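Local structure of 2-hydroxyisocaproyl-CoA dehydratase activator (Clostridium difficile, 4EHU) at residues R131-M136 with T191-R196; K138-D143 with E183-G188; S199-I204 with R224-E229. The protein hydrolyses ATP to drive the transfer of one electron from its [4Fe-4S] cluster to 2-hydroxyisocaproyl-CoA dehydratase, activating that enzyme in L-leucine fermentation. All blocks are in the same frame, centred on the assembly; numbering follows the deposited sequence. Where two conformers were deposited one is given.

Contact 1. Residues R131-M136 with T191-R196; sequences RFLDVM and TSVAKR. With ANP (phosphoaminophosphonic acid-adenylate ester), chain D.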
loop_
_atom_site.group_PDB
_atom_site.type_symbol
_atom_site.label_atom_id
_atom_site.label_comp_id
_atom_site.label_asym_id
_atom_site.label_seq_id
_atom_site.Cartn_x
_atom_site.Cartn_y
_atom_site.Cartn_z
ATOM N N ARG A 131 0.158 -3.757 9.663
ATOM C CA ARG A 131 -0.702 -2.658 9.251
ATOM C C ARG A 131 -1.863 -3.178 8.414
ATOM O O ARG A 131 -2.993 -2.740 8.573
ATOM C CB ARG A 131 0.086 -1.649 8.426
ATOM C CG ARG A 131 -0.710 -0.405 8.105
ATOM C CD ARG A 131 -1.237 0.228 9.382
ATOM N NE ARG A 131 -1.868 1.507 9.112
ATOM C CZ ARG A 131 -1.236 2.674 9.162
ATOM N NH1 ARG A 131 0.045 2.736 9.493
ATOM N NH2 ARG A 131 -1.893 3.779 8.882
ATOM N N PHE A 132 -1.567 -4.098 7.503
ATOM C CA PHE A 132 -2.598 -4.703 6.655
ATOM C C PHE A 132 -3.658 -5.360 7.555
ATOM O O PHE A 132 -4.854 -5.173 7.366
ATOM C CB PHE A 132 -1.944 -5.719 5.701
ATOM C CG PHE A 132 -2.909 -6.462 4.778
ATOM C CD1 PHE A 132 -3.129 -6.000 3.490
ATOM C CD2 PHE A 132 -3.515 -7.655 5.176
ATOM C CE1 PHE A 132 -3.967 -6.687 2.613
ATOM C CE2 PHE A 132 -4.349 -8.341 4.314
ATOM C CZ PHE A 132 -4.583 -7.861 3.026
ATOM N N LEU A 133 -3.209 -6.115 8.544
ATOM C CA LEU A 133 -4.137 -6.822 9.431
ATOM C C LEU A 133 -4.914 -5.831 10.278
ATOM O O LEU A 133 -6.094 -6.016 10.504
ATOM C CB LEU A 133 -3.372 -7.811 10.319
ATOM C CG LEU A 133 -2.746 -8.931 9.485
ATOM C CD1 LEU A 133 -1.662 -9.688 10.284
ATOM C CD2 LEU A 133 -3.824 -9.922 9.025
ATOM N N ASP A 134 -4.258 -4.771 10.745
ATOM C CA ASP A 134 -4.939 -3.812 11.599
ATOM C C ASP A 134 -6.034 -3.122 10.785
ATOM O O ASP A 134 -7.148 -2.909 11.271
ATOM C CB ASP A 134 -3.948 -2.782 12.171
ATOM C CG ASP A 134 -2.869 -3.421 13.055
ATOM O OD1 ASP A 134 -3.043 -4.574 13.505
ATOM O OD2 ASP A 134 -1.840 -2.758 13.296
ATOM N N VAL A 135 -5.725 -2.803 9.531
ATOM C CA VAL A 135 -6.702 -2.187 8.631
ATOM C C VAL A 135 -7.900 -3.108 8.393
ATOM O O VAL A 135 -9.055 -2.671 8.452
ATOM C CB VAL A 135 -6.056 -1.814 7.272
ATOM C CG1 VAL A 135 -7.112 -1.556 6.228
ATOM C CG2 VAL A 135 -5.156 -0.577 7.435
ATOM N N MET A 136 -7.647 -4.391 8.133
ATOM C CA MET A 136 -8.736 -5.318 7.866
ATOM C C MET A 136 -9.560 -5.621 9.120
ATOM O O MET A 136 -10.768 -5.772 9.032
ATOM C CB MET A 136 -8.186 -6.636 7.330
ATOM C CG MET A 136 -7.456 -6.483 6.016
ATOM S SD MET A 136 -8.499 -5.727 4.747
ATOM C CE MET A 136 -7.194 -5.157 3.656
ATOM N N THR A 191 -4.135 -15.390 4.272
ATOM C CA THR A 191 -3.432 -15.927 3.136
ATOM C C THR A 191 -2.761 -14.784 2.358
ATOM O O THR A 191 -1.643 -14.934 1.916
ATOM C CB THR A 191 -4.389 -16.721 2.248
ATOM O OG1 THR A 191 -4.721 -17.924 2.945
ATOM C CG2 THR A 191 -3.723 -17.055 0.892
ATOM N N SER A 192 -3.423 -13.641 2.243
ATOM C CA SER A 192 -2.787 -12.472 1.606
ATOM C C SER A 192 -1.447 -12.124 2.251
ATOM O O SER A 192 -0.441 -11.948 1.564
ATOM C CB SER A 192 -3.715 -11.267 1.684
ATOM O OG SER A 192 -4.820 -11.452 0.824
ATOM N N VAL A 193 -1.425 -12.040 3.576
ATOM C CA VAL A 193 -0.202 -11.644 4.273
ATOM C C VAL A 193 0.839 -12.733 4.059
ATOM O O VAL A 193 1.993 -12.452 3.727
ATOM C CB VAL A 193 -0.473 -11.459 5.764
ATOM C CG1 VAL A 193 0.861 -11.348 6.565
ATOM C CG2 VAL A 193 -1.370 -10.240 5.962
ATOM N N ALA A 194 0.410 -13.985 4.217
ATOM C CA ALA A 194 1.332 -15.102 4.161
ATOM C C ALA A 194 1.951 -15.250 2.784
ATOM O O ALA A 194 3.125 -15.586 2.674
ATOM C CB ALA A 194 0.615 -16.421 4.601
ATOM N N LYS A 195 1.180 -15.002 1.731
ATOM C CA LYS A 195 1.741 -15.062 0.383
ATOM C C LYS A 195 2.818 -14.014 0.196
ATOM O O LYS A 195 3.847 -14.280 -0.402
ATOM C CB LYS A 195 0.652 -14.880 -0.673
ATOM C CG LYS A 195 -0.159 -16.165 -0.815
ATOM C CD LYS A 195 -1.086 -16.154 -2.005
ATOM C CE LYS A 195 -1.749 -17.536 -2.183
ATOM N NZ LYS A 195 -0.766 -18.660 -2.343
ATOM N N ARG A 196 2.588 -12.826 0.728
ATOM C CA ARG A 196 3.553 -11.752 0.519
ATOM C C ARG A 196 4.855 -11.963 1.297
ATOM O O ARG A 196 5.947 -11.666 0.784
ATOM C CB ARG A 196 2.932 -10.411 0.869
ATOM C CG ARG A 196 3.879 -9.271 0.693
ATOM C CD ARG A 196 3.145 -7.964 0.582
ATOM N NE ARG A 196 4.106 -6.875 0.708
ATOM C CZ ARG A 196 4.913 -6.490 -0.271
ATOM N NH1 ARG A 196 4.868 -7.095 -1.452
ATOM N NH2 ARG A 196 5.779 -5.503 -0.069
HETATM P PG ANP D . 8.173 -2.673 13.159
HETATM O O1G ANP D . 8.874 -1.324 13.266
HETATM O O2G ANP D . 9.082 -3.774 13.643
HETATM O O3G ANP D . 7.616 -2.930 11.814
HETATM P PB ANP D . 6.689 -3.101 15.766
HETATM O O1B ANP D . 6.135 -2.044 16.685
HETATM O O2B ANP D . 7.950 -3.824 16.242
HETATM N N3B ANP D . 6.816 -2.424 14.179
HETATM P PA ANP D . 5.252 -5.489 16.588
HETATM O O1A ANP D . 5.167 -4.968 17.980
HETATM O O2A ANP D . 6.228 -6.583 16.214
HETATM O O3A ANP D . 5.549 -4.251 15.584
HETATM O "O5'" ANP D . 3.816 -5.944 16.027
HETATM C "C5'" ANP D . 2.746 -4.998 15.929
HETATM C "C4'" ANP D . 1.475 -5.737 15.522
HETATM O "O4'" ANP D . 1.278 -7.067 15.978
HETATM C "C3'" ANP D . 0.179 -5.073 15.096
HETATM O "O3'" ANP D . 0.337 -4.388 13.845
HETATM C "C2'" ANP D . -0.800 -6.252 15.067
HETATM O "O2'" ANP D . -1.170 -6.629 13.730
HETATM C "C1'" ANP D . -0.088 -7.426 15.738
HETATM N N9 ANP D . -0.639 -7.775 17.061
HETATM C C8 ANP D . -0.474 -7.095 18.214
HETATM N N7 ANP D . -1.076 -7.742 19.243
HETATM C C5 ANP D . -1.628 -8.866 18.721
HETATM C C6 ANP D . -2.394 -10.000 19.242
HETATM N N6 ANP D . -2.713 -10.037 20.558
HETATM N N1 ANP D . -2.765 -10.971 18.369
HETATM C C2 ANP D . -2.448 -10.937 17.066
HETATM N N3 ANP D . -1.758 -9.923 16.521
HETATM C C4 ANP D . -1.327 -8.892 17.290
#

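Contact 2. Residues K138-D143 with E183-G188; sequences KIIEVD and EDIVAG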
loop_
_atom_site.group_PDB
_atom_site.type_symbol
_atom_site.label_atom_id
_atom_site.label_comp_id
_atom_site.label_asym_id
_atom_site.label_seq_id
_atom_site.Cartn_x
_atom_site.Cartn_y
_atom_site.Cartn_z
ATOM N N LYS A 138 -10.270 -3.686 11.511
ATOM C CA LYS A 138 -11.157 -2.548 11.717
ATOM C C LYS A 138 -12.381 -2.653 10.817
ATOM O O LYS A 138 -13.506 -2.398 11.244
ATOM C CB LYS A 138 -10.406 -1.238 11.451
ATOM C CG LYS A 138 -11.195 0.031 11.729
ATOM C CD LYS A 138 -10.343 1.258 11.410
ATOM C CE LYS A 138 -11.029 2.560 11.813
ATOM N NZ LYS A 138 -10.182 3.760 11.518
ATOM N N ILE A 139 -12.168 -3.057 9.570
ATOM C CA ILE A 139 -13.260 -3.122 8.607
ATOM C C ILE A 139 -14.249 -4.235 8.917
ATOM O O ILE A 139 -15.465 -4.062 8.763
ATOM C CB ILE A 139 -12.721 -3.330 7.194
ATOM C CG1 ILE A 139 -11.781 -2.189 6.845
ATOM C CG2 ILE A 139 -13.865 -3.389 6.188
ATOM C CD1 ILE A 139 -10.942 -2.485 5.650
ATOM N N ILE A 140 -13.739 -5.391 9.342
ATOM C CA ILE A 140 -14.614 -6.518 9.645
ATOM C C ILE A 140 -15.103 -6.456 11.094
ATOM O O ILE A 140 -15.901 -7.278 11.518
ATOM C CB ILE A 140 -13.924 -7.858 9.356
ATOM C CG1 ILE A 140 -12.738 -8.067 10.289
ATOM C CG2 ILE A 140 -13.470 -7.920 7.892
ATOM C CD1 ILE A 140 -12.112 -9.439 10.143
ATOM N N GLU A 141 -14.628 -5.452 11.823
ATOM C CA GLU A 141 -15.048 -5.169 13.190
ATOM C C GLU A 141 -14.795 -6.322 14.166
ATOM O O GLU A 141 -15.680 -6.737 14.905
ATOM C CB GLU A 141 -16.513 -4.722 13.208
ATOM C CG GLU A 141 -16.729 -3.502 12.328
ATOM C CD GLU A 141 -18.150 -2.983 12.356
ATOM O OE1 GLU A 141 -19.043 -3.719 12.822
ATOM O OE2 GLU A 141 -18.366 -1.837 11.912
ATOM N N VAL A 142 -13.566 -6.818 14.173
ATOM C CA VAL A 142 -13.119 -7.704 15.237
ATOM C C VAL A 142 -11.749 -7.237 15.689
ATOM O O VAL A 142 -11.051 -6.551 14.952
ATOM C CB VAL A 142 -13.038 -9.162 14.776
ATOM C CG1 VAL A 142 -14.389 -9.621 14.231
ATOM C CG2 VAL A 142 -11.953 -9.321 13.749
ATOM N N ASP A 143 -11.355 -7.589 16.902
ATOM C CA ASP A 143 -10.048 -7.180 17.376
ATOM C C ASP A 143 -8.996 -8.043 16.696
ATOM O O ASP A 143 -9.250 -9.209 16.365
ATOM C CB ASP A 143 -9.950 -7.339 18.893
ATOM C CG ASP A 143 -11.099 -6.674 19.624
ATOM O OD1 ASP A 143 -11.705 -5.739 19.058
ATOM O OD2 ASP A 143 -11.397 -7.090 20.764
ATOM N N GLU A 183 -15.233 -16.099 9.069
ATOM C CA GLU A 183 -14.037 -16.912 9.200
ATOM C C GLU A 183 -13.347 -17.143 7.853
ATOM O O GLU A 183 -12.114 -17.255 7.800
ATOM C CB GLU A 183 -14.346 -18.261 9.874
ATOM C CG GLU A 183 -15.404 -19.138 9.139
ATOM C CD GLU A 183 -16.844 -18.932 9.620
ATOM O OE1 GLU A 183 -17.190 -17.824 10.073
ATOM O OE2 GLU A 183 -17.649 -19.887 9.539
ATOM N N ASP A 184 -14.125 -17.235 6.773
ATOM C CA ASP A 184 -13.532 -17.400 5.441
ATOM C C ASP A 184 -12.916 -16.107 4.914
ATOM O O ASP A 184 -11.938 -16.150 4.186
ATOM C CB ASP A 184 -14.579 -17.924 4.447
ATOM C CG ASP A 184 -14.996 -19.363 4.769
ATOM O OD1 ASP A 184 -14.113 -20.130 5.216
ATOM O OD2 ASP A 184 -16.203 -19.713 4.602
ATOM N N ILE A 185 -13.501 -14.975 5.289
ATOM C CA ILE A 185 -12.925 -13.658 4.968
ATOM C C ILE A 185 -11.604 -13.501 5.690
ATOM O O ILE A 185 -10.601 -13.115 5.089
ATOM C CB ILE A 185 -13.873 -12.505 5.369
ATOM C CG1 ILE A 185 -15.163 -12.575 4.545
ATOM C CG2 ILE A 185 -13.190 -11.128 5.170
ATOM C CD1 ILE A 185 -16.206 -11.579 4.999
ATOM N N VAL A 186 -11.593 -13.829 6.977
ATOM C CA VAL A 186 -10.358 -13.764 7.766
ATOM C C VAL A 186 -9.287 -14.722 7.224
ATOM O O VAL A 186 -8.118 -14.332 7.120
ATOM C CB VAL A 186 -10.619 -14.060 9.252
ATOM C CG1 VAL A 186 -9.300 -14.124 10.037
ATOM C CG2 VAL A 186 -11.543 -12.999 9.843
ATOM N N ALA A 187 -9.650 -15.960 6.874
ATOM C CA ALA A 187 -8.638 -16.859 6.313
ATOM C C ALA A 187 -8.030 -16.239 5.054
ATOM O O ALA A 187 -6.828 -16.373 4.833
ATOM C CB ALA A 187 -9.214 -18.267 5.994
ATOM N N GLY A 188 -8.854 -15.602 4.221
ATOM C CA GLY A 188 -8.348 -14.990 2.993
ATOM C C GLY A 188 -7.381 -13.868 3.299
ATOM O O GLY A 188 -6.375 -13.733 2.631
#

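Contact 3. Residues S199-I204 with R224-E229; sequences SLVKRI and RAMARE. With ACT (acetate ion), chain I.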
loop_
_atom_site.group_PDB
_atom_site.type_symbol
_atom_site.label_atom_id
_atom_site.label_comp_id
_atom_site.label_asym_id
_atom_site.label_seq_id
_atom_site.Cartn_x
_atom_site.Cartn_y
_atom_site.Cartn_z
ATOM N N SER A 199 6.931 -15.116 -0.038
ATOM C CA SER A 199 7.719 -14.866 -1.230
ATOM C C SER A 199 9.137 -14.435 -0.819
ATOM O O SER A 199 10.121 -14.822 -1.454
ATOM C CB SER A 199 7.068 -13.787 -2.092
ATOM O OG SER A 199 7.912 -13.414 -3.169
ATOM N N LEU A 200 9.235 -13.638 0.240
ATOM C CA LEU A 200 10.554 -13.215 0.729
ATOM C C LEU A 200 11.321 -14.416 1.259
ATOM O O LEU A 200 12.507 -14.599 0.965
ATOM C CB LEU A 200 10.447 -12.199 1.867
ATOM C CG LEU A 200 9.727 -10.897 1.606
ATOM C CD1 LEU A 200 9.854 -10.048 2.859
ATOM C CD2 LEU A 200 10.332 -10.194 0.390
ATOM N N VAL A 201 10.645 -15.248 2.055
ATOM C CA VAL A 201 11.290 -16.426 2.595
ATOM C C VAL A 201 11.808 -17.339 1.495
ATOM O O VAL A 201 12.919 -17.849 1.570
ATOM C CB VAL A 201 10.290 -17.232 3.475
ATOM C CG1 VAL A 201 10.923 -18.519 3.947
ATOM C CG2 VAL A 201 9.852 -16.381 4.646
ATOM N N LYS A 202 10.987 -17.578 0.473
ATOM C CA LYS A 202 11.390 -18.445 -0.625
ATOM C C LYS A 202 12.583 -17.867 -1.397
ATOM O O LYS A 202 13.466 -18.594 -1.842
ATOM C CB LYS A 202 10.188 -18.692 -1.536
ATOM C CG LYS A 202 9.103 -19.524 -0.821
ATOM C CD LYS A 202 7.860 -19.740 -1.703
ATOM C CE LYS A 202 6.813 -20.583 -0.979
ATOM N NZ LYS A 202 5.571 -20.840 -1.765
ATOM N N ARG A 203 12.617 -16.553 -1.532
ATOM C CA ARG A 203 13.763 -15.895 -2.177
ATOM C C ARG A 203 15.065 -16.137 -1.408
ATOM O O ARG A 203 16.115 -16.395 -2.013
ATOM C CB ARG A 203 13.467 -14.402 -2.360
ATOM C CG ARG A 203 12.499 -14.091 -3.504
ATOM C CD ARG A 203 11.993 -12.641 -3.454
ATOM N NE ARG A 203 13.076 -11.671 -3.619
ATOM C CZ ARG A 203 12.984 -10.376 -3.321
ATOM N NH1 ARG A 203 14.030 -9.567 -3.501
ATOM N NH2 ARG A 203 11.852 -9.885 -2.838
ATOM N N ILE A 204 15.010 -16.065 -0.082
ATOM C CA ILE A 204 16.198 -16.267 0.745
ATOM C C ILE A 204 16.548 -17.742 0.859
ATOM O O ILE A 204 17.692 -18.099 1.157
ATOM C CB ILE A 204 15.995 -15.689 2.148
ATOM C CG1 ILE A 204 16.260 -14.187 2.130
ATOM C CG2 ILE A 204 16.949 -16.332 3.134
ATOM C CD1 ILE A 204 16.069 -13.513 3.457
ATOM N N ARG A 224 -0.179 -20.356 10.886
ATOM C CA ARG A 224 -0.629 -21.529 10.124
ATOM C C ARG A 224 -0.543 -21.280 8.613
ATOM O O ARG A 224 -0.095 -22.151 7.865
ATOM C CB ARG A 224 -2.066 -21.904 10.494
ATOM C CG ARG A 224 -2.184 -22.514 11.872
ATOM C CD ARG A 224 -3.600 -23.051 12.111
ATOM N NE ARG A 224 -4.633 -22.032 11.962
ATOM C CZ ARG A 224 -5.038 -21.210 12.931
ATOM N NH1 ARG A 224 -4.505 -21.291 14.141
ATOM N NH2 ARG A 224 -5.992 -20.314 12.680
ATOM N N ALA A 225 -0.972 -20.101 8.161
ATOM C CA ALA A 225 -0.933 -19.784 6.734
ATOM C C ALA A 225 0.509 -19.728 6.241
ATOM O O ALA A 225 0.811 -20.190 5.135
ATOM C CB ALA A 225 -1.638 -18.472 6.472
ATOM N N MET A 226 1.403 -19.141 7.043
ATOM C CA MET A 226 2.809 -19.120 6.660
ATOM C C MET A 226 3.404 -20.501 6.543
ATOM O O MET A 226 4.107 -20.780 5.580
ATOM C CB MET A 226 3.640 -18.313 7.668
ATOM C CG MET A 226 3.473 -16.842 7.438
ATOM S SD MET A 226 4.312 -16.226 5.926
ATOM C CE MET A 226 6.009 -16.646 6.203
ATOM N N ALA A 227 3.143 -21.370 7.517
ATOM C CA ALA A 227 3.736 -22.697 7.494
ATOM C C ALA A 227 3.236 -23.429 6.250
ATOM O O ALA A 227 3.971 -24.186 5.626
ATOM C CB ALA A 227 3.383 -23.464 8.756
ATOM N N ARG A 228 1.973 -23.185 5.901
ATOM C CA ARG A 228 1.400 -23.766 4.690
ATOM C C ARG A 228 2.136 -23.242 3.445
ATOM O O ARG A 228 2.571 -24.030 2.591
ATOM C CB ARG A 228 -0.094 -23.434 4.608
ATOM C CG ARG A 228 -0.802 -24.001 3.369
ATOM C CD ARG A 228 -2.200 -23.408 3.215
ATOM N NE ARG A 228 -2.098 -21.996 2.827
ATOM C CZ ARG A 228 -2.792 -20.997 3.367
ATOM N NH1 ARG A 228 -3.670 -21.232 4.333
ATOM N NH2 ARG A 228 -2.589 -19.739 2.949
ATOM N N GLU A 229 2.292 -21.921 3.364
ATOM C CA GLU A 229 2.837 -21.320 2.163
ATOM C C GLU A 229 4.301 -21.677 1.970
ATOM O O GLU A 229 4.739 -21.850 0.826
ATOM C CB GLU A 229 2.651 -19.801 2.168
ATOM C CG GLU A 229 1.209 -19.359 2.058
ATOM C CD GLU A 229 0.540 -19.784 0.754
ATOM O OE1 GLU A 229 1.230 -19.833 -0.301
ATOM O OE2 GLU A 229 -0.685 -20.051 0.784
HETATM C C ACT I . -6.834 -21.402 9.197
HETATM O O ACT I . -6.437 -20.391 9.822
HETATM O OXT ACT I . -6.668 -22.527 9.743
HETATM C CH3 ACT I . -7.508 -21.274 7.861
HETATM O O HOH W 1 3.588 -18.843 -1.023
#

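Contact 1. Residues R131-M136 with T191-R196
F132 and V193 meet at the centre of this helix pair. The methyl CG2 of V193 comes to 3.4 Å from CD2 at the F132 ring, approaching it obliquely. That is close for two carbons, and this is the tight part of the contact. The two side chains run alongside each other, pointing opposite ways. F132 has CG anti to its backbone N (chi1 178°), which carries the ring across to the other helix. There its CZ also lies 3.8 Å from CB of S192. L133 crosses V193 at about a right angle, and its CD2 sits 3.9 Å from the same CG2. The same valine methyl thus touches both the ring and the leucine branch. M136, one turn on from F132, lays CE over one face of the ring, 3.7 Å above its plane.

The helices run nearly antiparallel, at 170°, with their axes 10.7 Å apart. That spacing is wide, and the two segments share no hydrogen bond. I189 and I222 add apolar contacts around the same side chains. Helices 130-140 and 182-204 belong to the actin-like ATPase fold of this family, on the side of the chain that carries the iron-sulfur cluster. The nearest atoms of the F132 side chain and the cluster are about 6 Å apart.

Against this tight core, the other side of helix 130-140 is polar and partly exposed. D134 takes no part in the packing and turns to the bound ATP analogue ANP. Its OD1 accepts from the ribose O2' at 2.8 Å, and its OD2 accepts from O3' at 2.8 Å.

Contact 2. Residues K138-D143 with E183-G188
I140 reaches across to V186 and I185 from near the C-terminal end of helix 130-140. Its CB bond points toward helix 182-204, and the side chain splits there into two branches. The short branch is CG2. It lies beside the backbone N and comes within 4.2 Å of I185 CG2, a loose methyl-to-methyl contact. The long branch starts at CG1, which sits between the backbone N and the carbonyl carbon (chi1 65°). CG1 itself has no close partner on the other helix. It serves to carry the chain onward, and chi2 is extended (174°). The tip, CD1, makes the closest touch of the pair, 3.6 Å from V186 CG2. The two side chains stand roughly perpendicular, with one methyl of each in touch. V186 holds CG2 beside its own backbone N, on the side that faces I140.

The contact is wholly apolar and small, burying 102 Å² over both segments. The CA atoms of I140 and V186 are 8.6 Å apart, and the side chains bridge that distance. Other helices close in around them. V172 of helix 165-177 and L147 of helix 147-151 touch I140, while I150 and S151 touch V186.

Just beyond I140 the backbone turns away. E141 has positive phi (59°) and leaves the helix. Its N makes a weak bond to K138 O, 3.3 Å long, and V142 N pairs with A137 O. This is a Schellman motif, with E141 as the C-prime residue, and it ends the helix beside its apolar contact with helix 182-204.

Contact 3. Residues S199-I204 with R224-E229
K202 stretches out from helix 182-204 to the backbone of E229, while V201 beside it meets M226. K202 runs straight out, while M226 curls back. K202 is extended beyond CG, with its remaining torsions all close to 180°. This brings NZ to 2.9 Å from E229 O. K202 CE lies 3.0 Å from E229 O as well, so this direct hydrogen bond is weak. A water makes the sounder link: it accepts from K202 NZ at 2.9 Å and donates to E229 OE1 at 2.7 Å.

V201 and M226 form the apolar part. M226 bends at chi2 (-72°) and chi3 (-59°), which curls its methyl CE round to V201 CG2, 4.2 Å away. The side chains meet at a slant and touch lightly. V107 of strand 105-110 packs on V201, so helix 182-204 lies against the sheet; V197 of the same helix also touches M226.

E229 is turned towards its neighbour R228. R228 grips OE2 side-on, through NE and NH2, in a salt bridge of 2.9 Å from NH2. OE2 lies in the guanidinium plane. It receives NH2 on its anti lone pair, while NE meets it from above the carboxylate plane. OE1 also forms a salt bridge with K195.

At the start of the segment R224 binds an acetate at its guanidinium edge, with NH2 2.9 Å from the acetate O; this ion probably comes from the crystallisation liquor. With K195, R228 and, through water, K202 nearby, the E229 carboxylate is probably kept ionised, and its two oxygens are engaged by different cations.

How the contacts relate
All three contacts share helix 182-204, whose segments serve contact 2, then contact 1, then contact 3 along its length. Contacts 1 and 2 both pair it with helix 130-140, and their centres are about 11 Å apart. Along the chain, contact 2 falls between the two segments of contact 1. Contact 3 follows both and brings in helix 220-230. Its centre is about 13 Å from that of contact 1 and about 21 Å from that of contact 2. Contacts 1 and 3 touch directly, through a probable T191-R228 hydrogen bond and the packing of A194 on A225. Helix 182-204 thus links the nucleotide-binding helix 130-140, near the iron-sulfur cluster, to helix 220-230 in one actin-like domain.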